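Local coordinates for protein abietadiene synthase, chloroplastic (Abies grandis, PDB 3S9V) that belongs to the plant terpene synthases of the chloroplast, largely helical enzymes that carry an N-terminal terpene synthase domain and a metal-binding domain, at residues N396-V401 and G415-A420; W606-E611 and I664-R669; Y613-E618 and I632-V637. All coordinates share one frame; numbering follows the deposited sequence.

Interaction 1 (N396-V401 and G415-A420); sequences NALENV and GEVEYA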
loop_
_atom_site.group_PDB
_atom_site.type_symbol
_atom_site.label_atom_id
_atom_site.label_comp_id
_atom_site.label_asym_id
_atom_site.label_seq_id
_atom_site.Cartn_x
_atom_site.Cartn_y
_atom_site.Cartn_z
ATOM N N ASN A 396 2.901 16.296 10.003
ATOM C CA ASN A 396 3.030 17.738 9.901
ATOM C C ASN A 396 2.314 18.216 8.632
ATOM O O ASN A 396 1.939 19.383 8.519
ATOM C CB ASN A 396 4.500 18.145 9.862
ATOM C CG ASN A 396 4.686 19.642 9.974
ATOM O OD1 ASN A 396 4.366 20.245 10.998
ATOM N ND2 ASN A 396 5.198 20.253 8.914
ATOM N N ALA A 397 2.114 17.301 7.686
ATOM C CA ALA A 397 1.444 17.634 6.434
ATOM C C ALA A 397 -0.079 17.652 6.573
ATOM O O ALA A 397 -0.753 18.446 5.918
ATOM C CB ALA A 397 1.856 16.653 5.346
ATOM N N LEU A 398 -0.619 16.776 7.418
ATOM C CA LEU A 398 -2.063 16.710 7.629
ATOM C C LEU A 398 -2.604 17.962 8.307
ATOM O O LEU A 398 -3.806 18.075 8.544
ATOM C CB LEU A 398 -2.435 15.491 8.478
ATOM C CG LEU A 398 -2.367 14.104 7.841
ATOM C CD1 LEU A 398 -2.738 13.062 8.883
ATOM C CD2 LEU A 398 -3.310 14.033 6.649
ATOM N N GLU A 399 -1.712 18.891 8.633
ATOM C CA GLU A 399 -2.110 20.139 9.270
ATOM C C GLU A 399 -2.362 21.199 8.206
ATOM O O GLU A 399 -3.169 22.108 8.399
ATOM C CB GLU A 399 -1.012 20.630 10.216
ATOM C CG GLU A 399 -0.723 19.705 11.382
ATOM C CD GLU A 399 -1.901 19.576 12.330
ATOM O OE1 GLU A 399 -2.954 19.050 11.907
ATOM O OE2 GLU A 399 -1.775 20.004 13.498
ATOM N N ASN A 400 -1.669 21.061 7.079
ATOM C CA ASN A 400 -1.778 22.014 5.981
ATOM C C ASN A 400 -2.433 21.460 4.715
ATOM O O ASN A 400 -2.497 22.151 3.700
ATOM C CB ASN A 400 -0.387 22.552 5.638
ATOM C CG ASN A 400 0.327 23.128 6.847
ATOM O OD1 ASN A 400 -0.157 24.070 7.478
ATOM N ND2 ASN A 400 1.484 22.562 7.178
ATOM N N VAL A 401 -2.910 20.221 4.767
ATOM C CA VAL A 401 -3.555 19.617 3.604
ATOM C C VAL A 401 -5.011 19.296 3.926
ATOM O O VAL A 401 -5.315 18.757 4.986
ATOM C CB VAL A 401 -2.831 18.324 3.165
ATOM C CG1 VAL A 401 -3.447 17.795 1.866
ATOM C CG2 VAL A 401 -1.343 18.600 2.978
ATOM N N GLY A 415 -7.044 11.240 3.017
ATOM C CA GLY A 415 -7.686 10.019 3.462
ATOM C C GLY A 415 -6.719 8.845 3.459
ATOM O O GLY A 415 -6.764 7.987 4.343
ATOM N N GLU A 416 -5.844 8.794 2.459
ATOM C CA GLU A 416 -4.871 7.711 2.377
ATOM C C GLU A 416 -3.843 7.853 3.487
ATOM O O GLU A 416 -3.392 6.868 4.063
ATOM C CB GLU A 416 -4.169 7.717 1.021
ATOM C CG GLU A 416 -5.045 7.276 -0.136
ATOM C CD GLU A 416 -4.290 7.283 -1.459
ATOM O OE1 GLU A 416 -3.217 6.639 -1.543
ATOM O OE2 GLU A 416 -4.768 7.930 -2.413
ATOM N N VAL A 417 -3.471 9.086 3.785
ATOM C CA VAL A 417 -2.510 9.329 4.842
ATOM C C VAL A 417 -3.137 8.944 6.181
ATOM O O VAL A 417 -2.603 8.105 6.908
ATOM C CB VAL A 417 -2.083 10.809 4.871
ATOM C CG1 VAL A 417 -1.197 11.084 6.080
ATOM C CG2 VAL A 417 -1.343 11.147 3.578
ATOM N N GLU A 418 -4.280 9.542 6.496
ATOM C CA GLU A 418 -4.948 9.248 7.754
ATOM C C GLU A 418 -5.078 7.749 7.997
ATOM O O GLU A 418 -4.862 7.285 9.114
ATOM C CB GLU A 418 -6.330 9.906 7.798
ATOM C CG GLU A 418 -6.296 11.372 8.197
ATOM C CD GLU A 418 -7.682 11.986 8.276
ATOM O OE1 GLU A 418 -7.795 13.161 8.694
ATOM O OE2 GLU A 418 -8.660 11.291 7.916
ATOM N N TYR A 419 -5.426 6.994 6.957
ATOM C CA TYR A 419 -5.567 5.550 7.112
ATOM C C TYR A 419 -4.212 4.901 7.395
ATOM O O TYR A 419 -4.062 4.137 8.351
ATOM C CB TYR A 419 -6.164 4.909 5.859
ATOM C CG TYR A 419 -6.347 3.415 6.025
ATOM C CD1 TYR A 419 -7.416 2.903 6.762
ATOM C CD2 TYR A 419 -5.398 2.517 5.531
ATOM C CE1 TYR A 419 -7.532 1.535 7.013
ATOM C CE2 TYR A 419 -5.503 1.146 5.777
ATOM C CZ TYR A 419 -6.570 0.663 6.520
ATOM O OH TYR A 419 -6.669 -0.685 6.783
ATOM N N ALA A 420 -3.229 5.218 6.558
ATOM C CA ALA A 420 -1.888 4.669 6.705
ATOM C C ALA A 420 -1.263 4.952 8.062
ATOM O O ALA A 420 -0.543 4.113 8.594
ATOM C CB ALA A 420 -0.979 5.200 5.601
#

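Interaction 2 (W606-E611 and I664-R669); sequences WKVQLE and IDRESR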
loop_
_atom_site.group_PDB
_atom_site.type_symbol
_atom_site.label_atom_id
_atom_site.label_comp_id
_atom_site.label_asym_id
_atom_site.label_seq_id
_atom_site.Cartn_x
_atom_site.Cartn_y
_atom_site.Cartn_z
ATOM N N TRP A 606 -6.424 -29.126 21.810
ATOM C CA TRP A 606 -7.126 -28.677 23.012
ATOM C C TRP A 606 -6.427 -29.087 24.312
ATOM O O TRP A 606 -6.479 -28.358 25.308
ATOM C CB TRP A 606 -8.580 -29.185 23.007
ATOM C CG TRP A 606 -9.493 -28.331 22.165
ATOM C CD1 TRP A 606 -10.039 -28.655 20.961
ATOM C CD2 TRP A 606 -9.885 -26.978 22.433
ATOM N NE1 TRP A 606 -10.742 -27.587 20.454
ATOM C CE2 TRP A 606 -10.663 -26.544 21.338
ATOM C CE3 TRP A 606 -9.648 -26.087 23.494
ATOM C CZ2 TRP A 606 -11.209 -25.250 21.265
ATOM C CZ3 TRP A 606 -10.189 -24.798 23.423
ATOM C CH2 TRP A 606 -10.962 -24.394 22.311
ATOM N N LYS A 607 -5.772 -30.244 24.302
ATOM C CA LYS A 607 -5.056 -30.722 25.483
ATOM C C LYS A 607 -4.092 -29.645 25.965
ATOM O O LYS A 607 -4.109 -29.268 27.131
ATOM C CB LYS A 607 -4.277 -31.999 25.153
ATOM C CG LYS A 607 -3.297 -32.447 26.239
ATOM C CD LYS A 607 -2.473 -33.639 25.774
ATOM C CE LYS A 607 -1.355 -33.979 26.756
ATOM N NZ LYS A 607 -1.878 -34.302 28.114
ATOM N N VAL A 608 -3.263 -29.140 25.056
ATOM C CA VAL A 608 -2.282 -28.116 25.403
ATOM C C VAL A 608 -2.936 -26.797 25.799
ATOM O O VAL A 608 -2.452 -26.100 26.691
ATOM C CB VAL A 608 -1.294 -27.885 24.230
ATOM C CG1 VAL A 608 -0.312 -26.761 24.566
ATOM C CG2 VAL A 608 -0.530 -29.184 23.947
ATOM N N GLN A 609 -4.043 -26.464 25.144
ATOM C CA GLN A 609 -4.759 -25.229 25.438
ATOM C C GLN A 609 -5.343 -25.247 26.855
ATOM O O GLN A 609 -5.200 -24.277 27.614
ATOM C CB GLN A 609 -5.894 -25.022 24.438
ATOM C CG GLN A 609 -6.594 -23.681 24.582
ATOM C CD GLN A 609 -5.645 -22.530 24.315
ATOM O OE1 GLN A 609 -5.044 -22.452 23.245
ATOM N NE2 GLN A 609 -5.499 -21.634 25.287
ATOM N N LEU A 610 -6.003 -26.348 27.206
ATOM C CA LEU A 610 -6.613 -26.468 28.524
ATOM C C LEU A 610 -5.530 -26.492 29.601
ATOM O O LEU A 610 -5.708 -25.932 30.688
ATOM C CB LEU A 610 -7.491 -27.721 28.595
ATOM C CG LEU A 610 -8.622 -27.756 27.553
ATOM C CD1 LEU A 610 -9.493 -28.959 27.798
ATOM C CD2 LEU A 610 -9.453 -26.498 27.629
ATOM N N GLU A 611 -4.406 -27.131 29.291
ATOM C CA GLU A 611 -3.301 -27.178 30.228
ATOM C C GLU A 611 -2.813 -25.754 30.485
ATOM O O GLU A 611 -2.497 -25.407 31.619
ATOM C CB GLU A 611 -2.172 -28.057 29.683
ATOM C CG GLU A 611 -2.214 -29.475 30.230
ATOM C CD GLU A 611 -1.528 -30.491 29.333
ATOM O OE1 GLU A 611 -0.436 -30.192 28.799
ATOM O OE2 GLU A 611 -2.083 -31.604 29.175
ATOM N N ILE A 664 3.760 -24.863 11.110
ATOM C CA ILE A 664 2.841 -23.949 11.782
ATOM C C ILE A 664 2.313 -24.497 13.103
ATOM O O ILE A 664 1.398 -23.917 13.697
ATOM C CB ILE A 664 1.623 -23.629 10.891
ATOM C CG1 ILE A 664 0.829 -24.915 10.622
ATOM C CG2 ILE A 664 2.087 -22.985 9.593
ATOM C CD1 ILE A 664 -0.538 -24.686 10.002
ATOM N N ASP A 665 2.879 -25.611 13.562
ATOM C CA ASP A 665 2.423 -26.217 14.809
ATOM C C ASP A 665 2.975 -25.494 16.033
ATOM O O ASP A 665 3.678 -24.494 15.912
ATOM C CB ASP A 665 2.780 -27.714 14.867
ATOM C CG ASP A 665 4.283 -27.969 14.916
ATOM O OD1 ASP A 665 5.020 -27.136 15.487
ATOM O OD2 ASP A 665 4.725 -29.022 14.400
ATOM N N ARG A 666 2.659 -26.012 17.212
ATOM C CA ARG A 666 3.092 -25.388 18.447
ATOM C C ARG A 666 4.606 -25.337 18.645
ATOM O O ARG A 666 5.103 -24.537 19.443
ATOM C CB ARG A 666 2.409 -26.071 19.624
ATOM C CG ARG A 666 0.876 -25.963 19.564
ATOM C CD ARG A 666 0.278 -26.309 20.899
ATOM N NE ARG A 666 -1.181 -26.316 20.955
ATOM C CZ ARG A 666 -1.961 -25.239 20.994
ATOM N NH1 ARG A 666 -3.283 -25.388 21.065
ATOM N NH2 ARG A 666 -1.433 -24.021 20.949
ATOM N N GLU A 667 5.335 -26.168 17.908
ATOM C CA GLU A 667 6.793 -26.199 17.989
ATOM C C GLU A 667 7.464 -25.213 17.034
ATOM O O GLU A 667 8.667 -24.996 17.122
ATOM C CB GLU A 667 7.314 -27.612 17.697
ATOM C CG GLU A 667 7.383 -28.532 18.917
ATOM C CD GLU A 667 6.066 -28.627 19.676
ATOM O OE1 GLU A 667 5.054 -29.035 19.061
ATOM O OE2 GLU A 667 6.048 -28.295 20.886
ATOM N N SER A 668 6.698 -24.614 16.123
ATOM C CA SER A 668 7.281 -23.664 15.173
ATOM C C SER A 668 7.438 -22.251 15.743
ATOM O O SER A 668 6.612 -21.781 16.527
ATOM C CB SER A 668 6.444 -23.596 13.891
ATOM O OG SER A 668 5.214 -22.916 14.101
ATOM N N ARG A 669 8.503 -21.579 15.333
ATOM C CA ARG A 669 8.774 -20.216 15.776
ATOM C C ARG A 669 7.661 -19.303 15.270
ATOM O O ARG A 669 7.258 -18.365 15.951
ATOM C CB ARG A 669 10.123 -19.751 15.219
ATOM C CG ARG A 669 10.494 -18.313 15.529
ATOM C CD ARG A 669 10.732 -18.093 17.023
ATOM N NE ARG A 669 11.222 -16.744 17.303
ATOM C CZ ARG A 669 11.325 -16.220 18.524
ATOM N NH1 ARG A 669 10.972 -16.928 19.586
ATOM N NH2 ARG A 669 11.764 -14.980 18.685
HETATM O O HOH W 1 -2.938 -21.524 21.582
#

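Interaction 3 (Y613-E618 and I632-V637); sequences YTKEAE and IENASV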
loop_
_atom_site.group_PDB
_atom_site.type_symbol
_atom_site.label_atom_id
_atom_site.label_comp_id
_atom_site.label_asym_id
_atom_site.label_seq_id
_atom_site.Cartn_x
_atom_site.Cartn_y
_atom_site.Cartn_z
ATOM N N TYR A 613 -4.638 -23.015 30.289
ATOM C CA TYR A 613 -5.670 -22.367 31.104
ATOM C C TYR A 613 -5.537 -22.838 32.545
ATOM O O TYR A 613 -5.697 -22.065 33.486
ATOM C CB TYR A 613 -7.082 -22.720 30.622
ATOM C CG TYR A 613 -7.496 -22.109 29.307
ATOM C CD1 TYR A 613 -7.091 -20.819 28.947
ATOM C CD2 TYR A 613 -8.335 -22.803 28.435
ATOM C CE1 TYR A 613 -7.515 -20.238 27.750
ATOM C CE2 TYR A 613 -8.767 -22.229 27.236
ATOM C CZ TYR A 613 -8.354 -20.952 26.902
ATOM O OH TYR A 613 -8.786 -20.387 25.726
ATOM N N THR A 614 -5.250 -24.124 32.704
ATOM C CA THR A 614 -5.102 -24.718 34.020
ATOM C C THR A 614 -3.947 -24.121 34.821
ATOM O O THR A 614 -4.070 -23.923 36.028
ATOM C CB THR A 614 -4.911 -26.243 33.909
ATOM O OG1 THR A 614 -6.091 -26.823 33.336
ATOM C CG2 THR A 614 -4.667 -26.860 35.282
ATOM N N LYS A 615 -2.830 -23.826 34.161
ATOM C CA LYS A 615 -1.696 -23.257 34.873
ATOM C C LYS A 615 -2.039 -21.855 35.371
ATOM O O LYS A 615 -1.656 -21.486 36.478
ATOM C CB LYS A 615 -0.447 -23.207 33.980
ATOM C CG LYS A 615 0.847 -22.961 34.760
ATOM C CD LYS A 615 2.072 -22.851 33.862
ATOM C CE LYS A 615 2.406 -24.163 33.156
ATOM N NZ LYS A 615 2.949 -25.199 34.076
ATOM N N GLU A 616 -2.753 -21.072 34.565
ATOM C CA GLU A 616 -3.134 -19.721 34.985
ATOM C C GLU A 616 -4.103 -19.783 36.163
ATOM O O GLU A 616 -4.003 -18.997 37.103
ATOM C CB GLU A 616 -3.804 -18.934 33.847
ATOM C CG GLU A 616 -2.952 -18.758 32.605
ATOM C CD GLU A 616 -3.410 -17.591 31.735
ATOM O OE1 GLU A 616 -4.638 -17.348 31.656
ATOM O OE2 GLU A 616 -2.539 -16.928 31.124
ATOM N N ALA A 617 -5.045 -20.718 36.100
ATOM C CA ALA A 617 -6.033 -20.879 37.160
ATOM C C ALA A 617 -5.374 -21.254 38.486
ATOM O O ALA A 617 -5.754 -20.744 39.542
ATOM C CB ALA A 617 -7.051 -21.943 36.766
ATOM N N GLU A 618 -4.394 -22.152 38.435
ATOM C CA GLU A 618 -3.703 -22.578 39.648
ATOM C C GLU A 618 -2.894 -21.424 40.217
ATOM O O GLU A 618 -2.857 -21.225 41.431
ATOM C CB GLU A 618 -2.804 -23.780 39.353
ATOM C CG GLU A 618 -3.597 -24.980 38.850
ATOM C CD GLU A 618 -2.727 -26.143 38.408
ATOM O OE1 GLU A 618 -1.662 -25.893 37.798
ATOM O OE2 GLU A 618 -3.122 -27.305 38.654
ATOM N N ILE A 632 5.114 -15.473 30.274
ATOM C CA ILE A 632 4.983 -15.358 28.832
ATOM C C ILE A 632 4.939 -16.696 28.102
ATOM O O ILE A 632 4.168 -16.846 27.165
ATOM C CB ILE A 632 6.096 -14.467 28.238
ATOM C CG1 ILE A 632 5.573 -13.039 28.123
ATOM C CG2 ILE A 632 6.506 -14.953 26.857
ATOM C CD1 ILE A 632 4.308 -12.932 27.270
ATOM N N GLU A 633 5.754 -17.665 28.514
ATOM C CA GLU A 633 5.723 -18.967 27.850
ATOM C C GLU A 633 4.337 -19.620 27.913
ATOM O O GLU A 633 3.860 -20.150 26.912
ATOM C CB GLU A 633 6.771 -19.909 28.444
ATOM C CG GLU A 633 8.202 -19.537 28.063
ATOM C CD GLU A 633 8.386 -19.317 26.559
ATOM O OE1 GLU A 633 7.985 -20.198 25.766
ATOM O OE2 GLU A 633 8.941 -18.263 26.173
ATOM N N ASN A 634 3.690 -19.580 29.078
ATOM C CA ASN A 634 2.351 -20.156 29.224
ATOM C C ASN A 634 1.274 -19.234 28.625
ATOM O O ASN A 634 0.341 -19.693 27.961
ATOM C CB ASN A 634 2.027 -20.389 30.699
ATOM C CG ASN A 634 0.700 -21.098 30.893
ATOM O OD1 ASN A 634 0.559 -22.275 30.569
ATOM N ND2 ASN A 634 -0.282 -20.385 31.415
ATOM N N ALA A 635 1.422 -17.931 28.862
ATOM C CA ALA A 635 0.472 -16.934 28.379
ATOM C C ALA A 635 0.433 -16.824 26.850
ATOM O O ALA A 635 -0.600 -16.476 26.271
ATOM C CB ALA A 635 0.790 -15.572 29.017
ATOM N N SER A 636 1.549 -17.128 26.196
ATOM C CA SER A 636 1.620 -17.079 24.738
ATOM C C SER A 636 0.684 -18.136 24.177
ATOM O O SER A 636 0.237 -18.041 23.034
ATOM C CB SER A 636 3.045 -17.371 24.243
ATOM O OG SER A 636 3.950 -16.379 24.685
ATOM N N VAL A 637 0.409 -19.151 24.991
ATOM C CA VAL A 637 -0.482 -20.236 24.605
ATOM C C VAL A 637 -1.907 -20.020 25.127
ATOM O O VAL A 637 -2.880 -20.266 24.415
ATOM C CB VAL A 637 0.043 -21.596 25.123
ATOM C CG1 VAL A 637 -0.962 -22.676 24.836
ATOM C CG2 VAL A 637 1.373 -21.927 24.456
HETATM O O HOH W 2 -0.179 -17.843 31.685
#

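Interaction 1 (N396-V401 and G415-A420)
L398 and V417 meet tip to tip, the forked end of the leucine coming to rest on one methyl of the valine. V417 CG1 is the shared target: L398 CD2 lies 3.7 Å from it, and L398 CD1 is 3.8 Å from the same methyl. With CG1 anti to the backbone N (chi1 174°), this branch of the valine faces 396-401. L398 CD1 also lies against the aliphatic part of E418, 4.0 Å from E418 CG, the two chains crossing at a slant. Beyond that methylene the glutamate runs out extended and carries its carboxylate on to a charged partner.

That partner, R414, belongs to the next shell. It forms a salt bridge to E418 OE1 and also donates to L398 O, linking the two sides of the contact through polar bonds. V363 of helix 363-373 touches both A397 and V417. E416, on the same helix as V417, pairs with R282. The result is a small apolar contact between the chain just after helix 381-397 and helix 413-422, with an arginine joining both sides, as expected in the all-helical N-terminal terpene synthase domain.

Interaction 2 (W606-E611 and I664-R669)
R666 reaches from 664-669 to the helix of 606-611, laying its chain past V608 and bringing its guanidinium near Q609. The way it is presented begins at D665, whose OD1 accepts a short, bent bond from E667 N (2.6 Å) in an Asx turn; the donor sits above the carboxylate plane, 37° out of it. D665 also opens a type I turn that ends at S668.

R666 follows, extended from CG to NE. Its NE lies 3.6 Å from V608 CB, and V608 CG1 covers one face of the guanidinium, the two side chains running alongside in opposite senses. The amide of Q609 is turned 65° to the guanidinium, and water 1 joins them: it donates to Q609 OE1 (2.8 Å) and accepts, at the edge of the guanidinium plane, from R666 NH2 (3.0 Å). T643 OG1 bonds to both Q609 OE1 and R666 NH1, and V605 O takes a further bond from R666 NH1.

At S668 the turn closes: D665 O accepts from both its N and its OG, the latter at 2.9 Å. S668 OG also bonds to L671 N, N-capping helix 669-693. An Asx and type I turn before a capped helix thus sends R666 across to helix 599-621 within the metal-binding domain.

Interaction 3 (Y613-E618 and I632-V637)
N634 presents one face of its side-chain amide to K615 and its nitrogen edge to E616, so that two neighbouring side chains of one helix share a single asparagine of the other. With CG anti to the backbone N (chi1 -175°), the amide projects toward helix 613-618. The lysine methylenes span the amide face: K615 CB lies 3.7 Å from N634 OD1 and 3.8 Å from N634 ND2, while K615 CD and CE are nearest the oxygen, CD at 3.7 Å from OD1. The bend at chi3 (-66°) brings CE back over that same face. E616 CG lies almost in the amide plane, packed tightly beside N634 ND2 at 3.3 Å.

The polar ends are tied together through water and neighbours. Water 2 accepts from N634 ND2 (2.6 Å) and donates to E616 OE2 (2.6 Å), spanning a carboxylate and an amide whose planes stand 56° apart. N634 ND2 also donates to A612 O on the facing helix, which fixes the flip of the amide, while E616 OE2 is bonded to S638 OG. That same hydroxyl bonds to A635 O. E616 OE2 further lies 4.1 Å from A635 CA.

The axes of 613-618 and 632-637 pass 9.7 Å apart at 126° between their N-to-C directions. I632 and S636 pack on helix 669-693. Helices 599-621 and 628-638 follow one another in the chain, an obliquely crossing pair of consecutive helices in the all-helical metal-binding domain of a terpene synthase.

Overall arrangement
Interactions 2 and 3 belong together in the metal-binding domain, whereas interaction 1 stands apart in the N-terminal domain, its centre 42 Å from each of theirs. Interactions 2 and 3 share helix 599-621, with centres 12 Å apart, and the second segment of interaction 3 comes in the chain before that of interaction 2. They touch where Q609 NE2 probably bonds to V637 O, and V637 also packs on V608 and R666. All three are partly buried, but their chemistry differs. Interaction 1, the closest to the middle of the chain, is aliphatic; farther out, interaction 2 pairs a valine and a glutamine with an arginine, and interaction 3 joins an amide to lysine and glutamate chains, each with a bridging water.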